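PDB 2XU0: erythrocyte membrane protein 1 from Plasmodium falciparum, which probably binds receptors on host cells as a parasite adhesin of infected red cells, this piece being its N-terminal segment and first Duffy-binding-like domain, a rosetting domain. Local coordinates for residues A[117-122]-A[213-218]; A[134-139]-A[207-212]; A[199-204]-A[312-317]. The protein carries 10 engineered substitutions. One frame throughout, in Å; residues are numbered along the deposited sequence.

All three contacts lie in the Duffy-binding-like domain and each turns on an arginine-aspartate pair, but their settings differ. Contact 1 is at the surface, where the magnesium-binding loop 117-122 meets the start of helix 216-231 through one salt bridge. Contact 2 is largely buried and mixes a two-bond ion pair with aromatic packing. Contact 3, the most central, joins helices 186-204 and 311-338 through a hydrogen-bonded salt bridge, without apolar packing between the segments. The connection between helices 186-204 and 216-231 ties them together: backbone bonds link 117-122 to 207-212 (Lys117 with Leu210, Arg119 with Met208) and Asp207 to Asp201, while Gln218 of contact 1 bonds to Ile202 of contact 3.

Contact 1 (A[117-122]-A[213-218]); sequences KIRGNE and KDDKVQ. With MG (magnesium ion), chain C.
Arg119 reaches from a magnesium-binding loop to Asp215, at the N-cap position of helix 216-231 in the Duffy-binding-like domain, though its carboxylate makes no capping bond. A type II beta turn from Ile118 to Asn121 shapes the loop, with Arg119 at its second position. From CB the side chain sets out with CG anti to the carbonyl carbon (chi1 -41°) and then runs extended through CD to NE; none of these atoms touches 213-218. NH1 points to the residues leading into 213-218, with a weak hydrogen bond to Phe209 O and a long, weak ion pair with Asp207. NH2 does the touching: it forms a salt bridge 2.8 Å from Asp215 OD1, which lies at the guanidinium edge, the two planes 30° apart. Gln218 adds its aliphatic CG, 3.8 Å from Arg119 NH2, while its amide end bonds to Ile202 O and Arg253. The first and last carbonyls of the turn, Ile118 O and Asn121 O, both bind the magnesium ion, joined by Ser115 O and three waters. Glu122 holds the ion through the second shell: its OE2 accepts from the metal-bound water 1 at 2.7 Å, and that water accepts from Gly120 N.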
loop_
_atom_site.group_PDB
_atom_site.type_symbol
_atom_site.label_atom_id
_atom_site.label_comp_id
_atom_site.label_asym_id
_atom_site.label_seq_id
_atom_site.Cartn_x
_atom_site.Cartn_y
_atom_site.Cartn_z
ATOM N N LYS A 117 1.670 -0.226 18.166
ATOM C CA LYS A 117 0.941 -1.071 17.211
ATOM C C LYS A 117 1.810 -1.677 16.070
ATOM O O LYS A 117 1.270 -2.327 15.168
ATOM C CB LYS A 117 -0.295 -0.333 16.663
ATOM C CG LYS A 117 -1.268 0.161 17.729
ATOM C CD LYS A 117 -2.636 0.436 17.119
ATOM C CE LYS A 117 -3.700 0.676 18.169
ATOM N NZ LYS A 117 -3.736 2.098 18.598
ATOM N N ILE A 118 3.132 -1.463 16.101
ATOM C CA ILE A 118 3.994 -2.026 15.057
ATOM C C ILE A 118 5.166 -2.730 15.664
ATOM O O ILE A 118 5.977 -2.086 16.327
ATOM C CB ILE A 118 4.410 -1.018 13.918
ATOM C CG1 ILE A 118 3.195 -0.695 13.009
ATOM C CG2 ILE A 118 5.581 -1.607 13.030
ATOM C CD1 ILE A 118 3.357 0.365 12.064
ATOM N N ARG A 119 5.295 -4.039 15.367
ATOM C CA ARG A 119 6.410 -4.892 15.806
ATOM C C ARG A 119 7.662 -4.415 15.108
ATOM O O ARG A 119 7.667 -4.246 13.891
ATOM C CB ARG A 119 6.154 -6.385 15.469
ATOM C CG ARG A 119 4.720 -6.870 15.703
ATOM C CD ARG A 119 4.451 -8.252 15.099
ATOM N NE ARG A 119 3.227 -8.841 15.645
ATOM C CZ ARG A 119 2.029 -8.712 15.092
ATOM N NH1 ARG A 119 1.886 -8.046 13.958
ATOM N NH2 ARG A 119 0.965 -9.257 15.663
ATOM N N GLY A 120 8.710 -4.149 15.875
ATOM C CA GLY A 120 9.934 -3.627 15.292
ATOM C C GLY A 120 10.009 -2.115 15.408
ATOM O O GLY A 120 11.107 -1.556 15.368
ATOM N N ASN A 121 8.854 -1.415 15.528
ATOM C CA ASN A 121 8.930 0.030 15.765
ATOM C C ASN A 121 9.104 0.199 17.284
ATOM O O ASN A 121 8.440 -0.494 18.060
ATOM C CB ASN A 121 7.682 0.783 15.284
ATOM C CG ASN A 121 7.586 1.022 13.794
ATOM O OD1 ASN A 121 8.376 0.507 12.978
ATOM N ND2 ASN A 121 6.522 1.708 13.403
ATOM N N GLU A 122 10.041 1.055 17.692
ATOM C CA GLU A 122 10.304 1.323 19.108
ATOM C C GLU A 122 10.407 2.813 19.327
ATOM O O GLU A 122 10.731 3.550 18.397
ATOM C CB GLU A 122 11.597 0.633 19.560
ATOM C CG GLU A 122 11.574 -0.900 19.593
ATOM C CD GLU A 122 10.445 -1.614 20.319
ATOM O OE1 GLU A 122 9.886 -1.057 21.296
ATOM O OE2 GLU A 122 10.137 -2.760 19.913
ATOM N N LYS A 213 -3.157 -4.989 22.299
ATOM C CA LYS A 213 -2.386 -5.867 23.195
ATOM C C LYS A 213 -2.806 -7.347 23.191
ATOM O O LYS A 213 -2.026 -8.196 23.613
ATOM C CB LYS A 213 -2.396 -5.311 24.648
ATOM C CG LYS A 213 -3.795 -5.293 25.301
ATOM C CD LYS A 213 -3.741 -5.015 26.804
ATOM C CE LYS A 213 -5.030 -5.390 27.495
ATOM N NZ LYS A 213 -5.209 -6.864 27.553
ATOM N N ASP A 214 -4.037 -7.659 22.778
ATOM C CA ASP A 214 -4.526 -9.040 22.815
ATOM C C ASP A 214 -4.008 -9.999 21.730
ATOM O O ASP A 214 -3.937 -11.206 21.979
ATOM C CB ASP A 214 -6.055 -9.067 22.958
ATOM C CG ASP A 214 -6.553 -8.379 24.229
ATOM O OD1 ASP A 214 -5.896 -8.531 25.289
ATOM O OD2 ASP A 214 -7.573 -7.653 24.153
ATOM N N ASP A 215 -3.642 -9.470 20.533
ATOM C CA ASP A 215 -3.103 -10.258 19.406
ATOM C C ASP A 215 -3.933 -11.515 19.105
ATOM O O ASP A 215 -3.366 -12.578 18.811
ATOM C CB ASP A 215 -1.630 -10.636 19.680
ATOM C CG ASP A 215 -0.692 -10.627 18.485
ATOM O OD1 ASP A 215 -1.098 -10.124 17.416
ATOM O OD2 ASP A 215 0.485 -11.023 18.653
ATOM N N LYS A 216 -5.282 -11.380 19.184
ATOM C CA LYS A 216 -6.224 -12.498 19.002
ATOM C C LYS A 216 -6.095 -13.252 17.702
ATOM O O LYS A 216 -6.130 -14.485 17.720
ATOM C CB LYS A 216 -7.678 -12.058 19.278
ATOM C CG LYS A 216 -7.938 -12.033 20.790
ATOM C CD LYS A 216 -9.301 -11.500 21.176
ATOM C CE LYS A 216 -9.460 -11.436 22.684
ATOM N NZ LYS A 216 -10.821 -10.985 23.078
ATOM N N VAL A 217 -5.931 -12.526 16.566
ATOM C CA VAL A 217 -5.788 -13.180 15.250
ATOM C C VAL A 217 -4.604 -14.110 15.283
ATOM O O VAL A 217 -4.760 -15.275 14.958
ATOM C CB VAL A 217 -5.696 -12.172 14.052
ATOM C CG1 VAL A 217 -5.352 -12.906 12.753
ATOM C CG2 VAL A 217 -6.985 -11.388 13.883
ATOM N N GLN A 218 -3.432 -13.625 15.750
ATOM C CA GLN A 218 -2.201 -14.426 15.813
ATOM C C GLN A 218 -2.268 -15.590 16.772
ATOM O O GLN A 218 -1.799 -16.691 16.447
ATOM C CB GLN A 218 -0.970 -13.555 16.090
ATOM C CG GLN A 218 -0.587 -12.686 14.899
ATOM C CD GLN A 218 -0.419 -13.478 13.610
ATOM O OE1 GLN A 218 0.230 -14.527 13.555
ATOM N NE2 GLN A 218 -0.956 -12.968 12.534
HETATM MG MG MG C . 6.625 -1.879 18.645
HETATM O O HOH W 1 8.002 -3.844 18.675
HETATM O O HOH W 2 6.973 -1.380 21.015
HETATM O O HOH W 3 4.720 -3.334 19.171
#

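Contact 2 (A[134-139]-A[207-212])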
loop_
_atom_site.group_PDB
_atom_site.type_symbol
_atom_site.label_atom_id
_atom_site.label_comp_id
_atom_site.label_asym_id
_atom_site.label_seq_id
_atom_site.Cartn_x
_atom_site.Cartn_y
_atom_site.Cartn_z
ATOM N N ARG A 134 -5.283 1.295 4.656
ATOM C CA ARG A 134 -5.865 0.075 4.097
ATOM C C ARG A 134 -5.552 -1.104 5.034
ATOM O O ARG A 134 -6.411 -1.935 5.259
ATOM C CB ARG A 134 -5.376 -0.173 2.645
ATOM C CG ARG A 134 -6.028 -1.376 1.913
ATOM C CD ARG A 134 -5.134 -2.005 0.833
ATOM N NE ARG A 134 -3.717 -1.948 1.216
ATOM C CZ ARG A 134 -3.116 -2.803 2.030
ATOM N NH1 ARG A 134 -3.765 -3.867 2.484
ATOM N NH2 ARG A 134 -1.858 -2.609 2.392
ATOM N N ARG A 135 -4.336 -1.154 5.622
ATOM C CA ARG A 135 -3.974 -2.237 6.532
ATOM C C ARG A 135 -4.649 -2.077 7.872
ATOM O O ARG A 135 -5.122 -3.064 8.414
ATOM C CB ARG A 135 -2.414 -2.371 6.715
ATOM C CG ARG A 135 -1.961 -3.293 7.874
ATOM C CD ARG A 135 -2.228 -4.771 7.581
ATOM N NE ARG A 135 -2.017 -5.636 8.754
ATOM C CZ ARG A 135 -2.934 -5.925 9.678
ATOM N NH1 ARG A 135 -4.148 -5.394 9.611
ATOM N NH2 ARG A 135 -2.647 -6.754 10.669
ATOM N N ARG A 136 -4.554 -0.888 8.469
ATOM C CA ARG A 136 -5.100 -0.591 9.805
ATOM C C ARG A 136 -6.533 -1.129 10.013
ATOM O O ARG A 136 -6.831 -1.748 11.039
ATOM C CB ARG A 136 -5.096 0.927 10.044
ATOM C CG ARG A 136 -3.719 1.537 10.262
ATOM C CD ARG A 136 -3.853 3.014 10.531
ATOM N NE ARG A 136 -4.175 3.236 11.945
ATOM C CZ ARG A 136 -4.160 4.424 12.538
ATOM N NH1 ARG A 136 -3.866 5.518 11.842
ATOM N NH2 ARG A 136 -4.443 4.531 13.829
ATOM N N HIS A 137 -7.389 -0.948 9.013
ATOM C CA HIS A 137 -8.795 -1.336 9.120
ATOM C C HIS A 137 -9.191 -2.570 8.332
ATOM O O HIS A 137 -10.372 -2.775 8.088
ATOM C CB HIS A 137 -9.683 -0.127 8.802
ATOM C CG HIS A 137 -9.165 1.152 9.370
ATOM N ND1 HIS A 137 -9.066 1.350 10.747
ATOM C CD2 HIS A 137 -8.727 2.262 8.736
ATOM C CE1 HIS A 137 -8.580 2.573 10.895
ATOM N NE2 HIS A 137 -8.366 3.161 9.714
ATOM N N ILE A 138 -8.210 -3.429 7.991
ATOM C CA ILE A 138 -8.418 -4.683 7.262
ATOM C C ILE A 138 -9.534 -5.547 7.898
ATOM O O ILE A 138 -9.654 -5.599 9.133
ATOM C CB ILE A 138 -7.064 -5.452 7.071
ATOM C CG1 ILE A 138 -6.907 -5.946 5.630
ATOM C CG2 ILE A 138 -6.852 -6.595 8.109
ATOM C CD1 ILE A 138 -5.502 -6.463 5.248
ATOM N N CYS A 139 -10.334 -6.218 7.053
ATOM C CA CYS A 139 -11.442 -7.066 7.518
ATOM C C CYS A 139 -10.986 -8.444 7.973
ATOM O O CYS A 139 -11.229 -9.430 7.274
ATOM C CB CYS A 139 -12.543 -7.150 6.462
ATOM S SG CYS A 139 -13.258 -5.552 6.008
ATOM N N ASP A 207 3.238 -10.482 9.485
ATOM C CA ASP A 207 2.641 -9.162 9.551
ATOM C C ASP A 207 3.132 -8.371 10.767
ATOM O O ASP A 207 3.249 -8.942 11.855
ATOM C CB ASP A 207 1.108 -9.279 9.492
ATOM C CG ASP A 207 0.422 -7.973 9.715
ATOM O OD1 ASP A 207 0.329 -7.172 8.742
ATOM O OD2 ASP A 207 0.130 -7.661 10.882
ATOM N N MET A 208 3.446 -7.086 10.573
ATOM C CA MET A 208 4.021 -6.194 11.609
ATOM C C MET A 208 2.963 -5.428 12.421
ATOM O O MET A 208 3.307 -4.785 13.409
ATOM C CB MET A 208 4.914 -5.130 10.944
ATOM C CG MET A 208 6.239 -5.622 10.423
ATOM S SD MET A 208 7.106 -4.194 9.694
ATOM C CE MET A 208 6.559 -4.263 8.068
ATOM N N PHE A 209 1.697 -5.432 11.982
ATOM C CA PHE A 209 0.686 -4.640 12.685
ATOM C C PHE A 209 0.104 -5.333 13.903
ATOM O O PHE A 209 -0.267 -6.502 13.847
ATOM C CB PHE A 209 -0.373 -4.078 11.729
ATOM C CG PHE A 209 -1.312 -3.037 12.312
ATOM C CD1 PHE A 209 -0.848 -1.770 12.655
ATOM C CD2 PHE A 209 -2.680 -3.288 12.411
ATOM C CE1 PHE A 209 -1.728 -0.795 13.155
ATOM C CE2 PHE A 209 -3.546 -2.327 12.937
ATOM C CZ PHE A 209 -3.063 -1.091 13.312
ATOM N N LEU A 210 0.083 -4.623 15.027
ATOM C CA LEU A 210 -0.448 -5.153 16.264
ATOM C C LEU A 210 -1.720 -4.350 16.576
ATOM O O LEU A 210 -1.616 -3.247 17.107
ATOM C CB LEU A 210 0.604 -5.016 17.362
ATOM C CG LEU A 210 0.227 -5.606 18.703
ATOM C CD1 LEU A 210 -0.060 -7.088 18.573
ATOM C CD2 LEU A 210 1.315 -5.335 19.725
ATOM N N PRO A 211 -2.920 -4.846 16.166
ATOM C CA PRO A 211 -4.166 -4.056 16.364
ATOM C C PRO A 211 -4.395 -3.576 17.794
ATOM O O PRO A 211 -4.814 -2.443 18.002
ATOM C CB PRO A 211 -5.274 -4.996 15.885
ATOM C CG PRO A 211 -4.604 -5.984 15.024
ATOM C CD PRO A 211 -3.204 -6.143 15.511
ATOM N N ASN A 212 -4.079 -4.434 18.773
ATOM C CA ASN A 212 -4.182 -4.164 20.221
ATOM C C ASN A 212 -3.359 -5.211 20.988
ATOM O O ASN A 212 -2.962 -6.228 20.407
ATOM C CB ASN A 212 -5.661 -4.177 20.675
ATOM C CG ASN A 212 -6.415 -5.402 20.256
ATOM O OD1 ASN A 212 -5.980 -6.532 20.478
ATOM N ND2 ASN A 212 -7.549 -5.204 19.600
#
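Arg135, near the C-terminal end of helix 133-136, grips Asp207 of an Asx turn in the link between helices 186-204 and 216-231 of the Duffy-binding-like domain. This is the tight part. Arg135 comes side-on, NE giving a hydrogen bond of 2.8 Å to Asp207 OD1 and NH2 one of 2.9 Å to Asp207 OD2, the latter nearly straight. Both oxygens lie in the guanidinium plane, yet they are met from above the carboxylate, whose plane is turned 47° away. Asp207 OD2 also accepts from Phe209 N, which arrives from the opposite face and closes the Asx turn, while Gln311 bonds to OD1. Phe209 CB lies over one face of the Arg135 guanidinium, and chi1 -169° swings the ring alongside, putting Arg135 NH2 at its edge with the planes 72° apart. Trp315 of helix 311-338 packs against Arg135, so the charged pair is buried beside aromatic groups. Toward the partly exposed Arg136 the fit is looser: the Phe209 ring meets aliphatic and backbone atoms, and the Arg136 guanidinium bonds to Glu110 O and to a glycerol probably from the crystallisation liquor. Arg136 CG is 4.1 Å from Phe209 CZ, and Arg136 O lies 3.8 Å from Phe209 CE2.

Contact 3 (A[199-204]-A[312-317]); sequences IGDIVR and FLRWFE
Asp201 OD2 takes two hydrogen bonds from one arginine: Arg314 NH1 gives the shorter, at 2.8 Å, and Arg314 NH2 the other, at 2.9 Å. The grip is end-on, with the oxygen set between the two terminal nitrogens at the edge of the guanidinium and near its plane. Because both N-H groups converge on a single atom, the bonds are bent, both near 140°. They arrive from the same face of the carboxylate, above its plane, and the two flat groups are turned 36° against each other.

The side chains come from opposite directions, from helix 186-204 and helix 311-338, whose backbones are well apart here: the nearest CA atoms, those of Asp201 and Phe312, are separated by 11.2 Å. Arg314 spans the interval with a chain that kinks at chi3 (-41°), bringing the end of its guanidinium to the carboxylate. Its nitrogens have further partners, Asp198 for NH2 and Val309 O for NH1, which should help to fix its rotation.

Asp201 is shared in its turn. Its OD1 faces Arg204, three residues on, with Arg204 NH2 at 2.8 Å in a salt bridge whose hydrogen-bond geometry is weak, and the same nitrogen bonds to Asp307 O; Arg204 NE adds a weak bond to Gly200 O. Trp257 and Tyr308 make cation-pi contacts with Arg204. The aspartate thus lies between two arginines whose NH2 (Arg204) and NH1 (Arg314) are 5.2 Å apart, an arrangement that probably favours its ionised form. Asp201, Arg204 and Arg314 together make a buried salt-bridge network, here joining two long helices in the helical core of a Duffy-binding-like domain.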
loop_
_atom_site.group_PDB
_atom_site.type_symbol
_atom_site.label_atom_id
_atom_site.label_comp_id
_atom_site.label_asym_id
_atom_site.label_seq_id
_atom_site.Cartn_x
_atom_site.Cartn_y
_atom_site.Cartn_z
ATOM N N ILE A 199 -2.766 -10.182 3.977
ATOM C CA ILE A 199 -3.439 -11.406 4.449
ATOM C C ILE A 199 -2.459 -12.542 4.531
ATOM O O ILE A 199 -2.429 -13.267 5.533
ATOM C CB ILE A 199 -4.723 -11.758 3.630
ATOM C CG1 ILE A 199 -5.862 -10.736 3.979
ATOM C CG2 ILE A 199 -5.171 -13.196 3.952
ATOM C CD1 ILE A 199 -7.045 -10.584 2.887
ATOM N N GLY A 200 -1.656 -12.697 3.492
ATOM C CA GLY A 200 -0.596 -13.711 3.478
ATOM C C GLY A 200 0.374 -13.522 4.631
ATOM O O GLY A 200 0.760 -14.502 5.280
ATOM N N ASP A 201 0.740 -12.244 4.927
ATOM C CA ASP A 201 1.624 -12.001 6.080
ATOM C C ASP A 201 0.956 -12.268 7.417
ATOM O O ASP A 201 1.622 -12.742 8.329
ATOM C CB ASP A 201 2.334 -10.631 6.013
ATOM C CG ASP A 201 3.448 -10.619 4.976
ATOM O OD1 ASP A 201 3.838 -11.719 4.503
ATOM O OD2 ASP A 201 3.854 -9.519 4.557
ATOM N N ILE A 202 -0.378 -12.039 7.516
ATOM C CA ILE A 202 -1.124 -12.315 8.751
ATOM C C ILE A 202 -1.163 -13.838 8.953
ATOM O O ILE A 202 -0.803 -14.331 10.019
ATOM C CB ILE A 202 -2.561 -11.675 8.734
ATOM C CG1 ILE A 202 -2.503 -10.122 8.733
ATOM C CG2 ILE A 202 -3.381 -12.190 9.918
ATOM C CD1 ILE A 202 -3.790 -9.421 8.204
ATOM N N VAL A 203 -1.564 -14.565 7.901
ATOM C CA VAL A 203 -1.627 -16.016 7.896
ATOM C C VAL A 203 -0.278 -16.601 8.282
ATOM O O VAL A 203 -0.235 -17.500 9.116
ATOM C CB VAL A 203 -2.140 -16.559 6.531
ATOM C CG1 VAL A 203 -1.896 -18.061 6.395
ATOM C CG2 VAL A 203 -3.621 -16.240 6.337
ATOM N N ARG A 204 0.814 -16.085 7.711
ATOM C CA ARG A 204 2.176 -16.604 7.967
ATOM C C ARG A 204 2.813 -16.151 9.276
ATOM O O ARG A 204 3.864 -16.663 9.646
ATOM C CB ARG A 204 3.104 -16.324 6.761
ATOM C CG ARG A 204 2.743 -17.166 5.509
ATOM C CD ARG A 204 3.463 -16.743 4.240
ATOM N NE ARG A 204 3.150 -15.364 3.850
ATOM C CZ ARG A 204 3.530 -14.786 2.711
ATOM N NH1 ARG A 204 4.220 -15.473 1.803
ATOM N NH2 ARG A 204 3.227 -13.524 2.472
ATOM N N PHE A 312 7.394 -4.145 4.762
ATOM C CA PHE A 312 7.862 -2.769 4.893
ATOM C C PHE A 312 7.996 -2.110 3.499
ATOM O O PHE A 312 7.625 -0.957 3.330
ATOM C CB PHE A 312 9.218 -2.707 5.675
ATOM C CG PHE A 312 9.897 -1.368 5.469
ATOM C CD1 PHE A 312 9.380 -0.212 6.051
ATOM C CD2 PHE A 312 10.970 -1.241 4.587
ATOM C CE1 PHE A 312 9.902 1.047 5.731
ATOM C CE2 PHE A 312 11.510 0.015 4.296
ATOM C CZ PHE A 312 10.983 1.151 4.886
ATOM N N LEU A 313 8.570 -2.826 2.519
ATOM C CA LEU A 313 8.734 -2.305 1.154
ATOM C C LEU A 313 7.372 -2.056 0.469
ATOM O O LEU A 313 7.199 -1.057 -0.239
ATOM C CB LEU A 313 9.617 -3.264 0.307
ATOM C CG LEU A 313 11.060 -3.415 0.817
ATOM C CD1 LEU A 313 11.819 -4.452 0.017
ATOM C CD2 LEU A 313 11.797 -2.036 0.879
ATOM N N ARG A 314 6.428 -2.964 0.674
ATOM C CA ARG A 314 5.064 -2.840 0.148
ATOM C C ARG A 314 4.388 -1.635 0.784
ATOM O O ARG A 314 3.763 -0.882 0.079
ATOM C CB ARG A 314 4.232 -4.064 0.514
ATOM C CG ARG A 314 4.693 -5.354 -0.129
ATOM C CD ARG A 314 3.628 -6.415 -0.007
ATOM N NE ARG A 314 2.930 -6.465 1.290
ATOM C CZ ARG A 314 3.056 -7.444 2.178
ATOM N NH1 ARG A 314 3.951 -8.403 1.999
ATOM N NH2 ARG A 314 2.337 -7.433 3.286
ATOM N N TRP A 315 4.533 -1.444 2.109
ATOM C CA TRP A 315 3.899 -0.316 2.790
ATOM C C TRP A 315 4.458 1.026 2.394
ATOM O O TRP A 315 3.697 1.980 2.287
ATOM C CB TRP A 315 3.951 -0.474 4.314
ATOM C CG TRP A 315 3.110 -1.590 4.885
ATOM C CD1 TRP A 315 2.171 -2.351 4.237
ATOM C CD2 TRP A 315 2.995 -1.911 6.285
ATOM N NE1 TRP A 315 1.550 -3.199 5.140
ATOM C CE2 TRP A 315 2.012 -2.924 6.407
ATOM C CE3 TRP A 315 3.634 -1.440 7.449
ATOM C CZ2 TRP A 315 1.689 -3.508 7.651
ATOM C CZ3 TRP A 315 3.337 -2.040 8.672
ATOM C CH2 TRP A 315 2.385 -3.066 8.764
ATOM N N PHE A 316 5.785 1.103 2.170
ATOM C CA PHE A 316 6.440 2.331 1.775
ATOM C C PHE A 316 6.027 2.663 0.323
ATOM O O PHE A 316 5.825 3.827 0.006
ATOM C CB PHE A 316 7.982 2.146 1.931
ATOM C CG PHE A 316 8.872 3.371 1.906
ATOM C CD1 PHE A 316 8.326 4.657 1.864
ATOM C CD2 PHE A 316 10.265 3.240 1.896
ATOM C CE1 PHE A 316 9.155 5.793 1.844
ATOM C CE2 PHE A 316 11.091 4.371 1.841
ATOM C CZ PHE A 316 10.536 5.640 1.840
ATOM N N GLU A 317 5.886 1.644 -0.547
ATOM C CA GLU A 317 5.461 1.860 -1.939
ATOM C C GLU A 317 3.998 2.375 -1.936
ATOM O O GLU A 317 3.673 3.300 -2.667
ATOM C CB GLU A 317 5.608 0.557 -2.772
ATOM C CG GLU A 317 5.199 0.684 -4.227
ATOM C CD GLU A 317 3.716 0.575 -4.543
ATOM O OE1 GLU A 317 2.954 0.025 -3.715
ATOM O OE2 GLU A 317 3.311 1.080 -5.612
#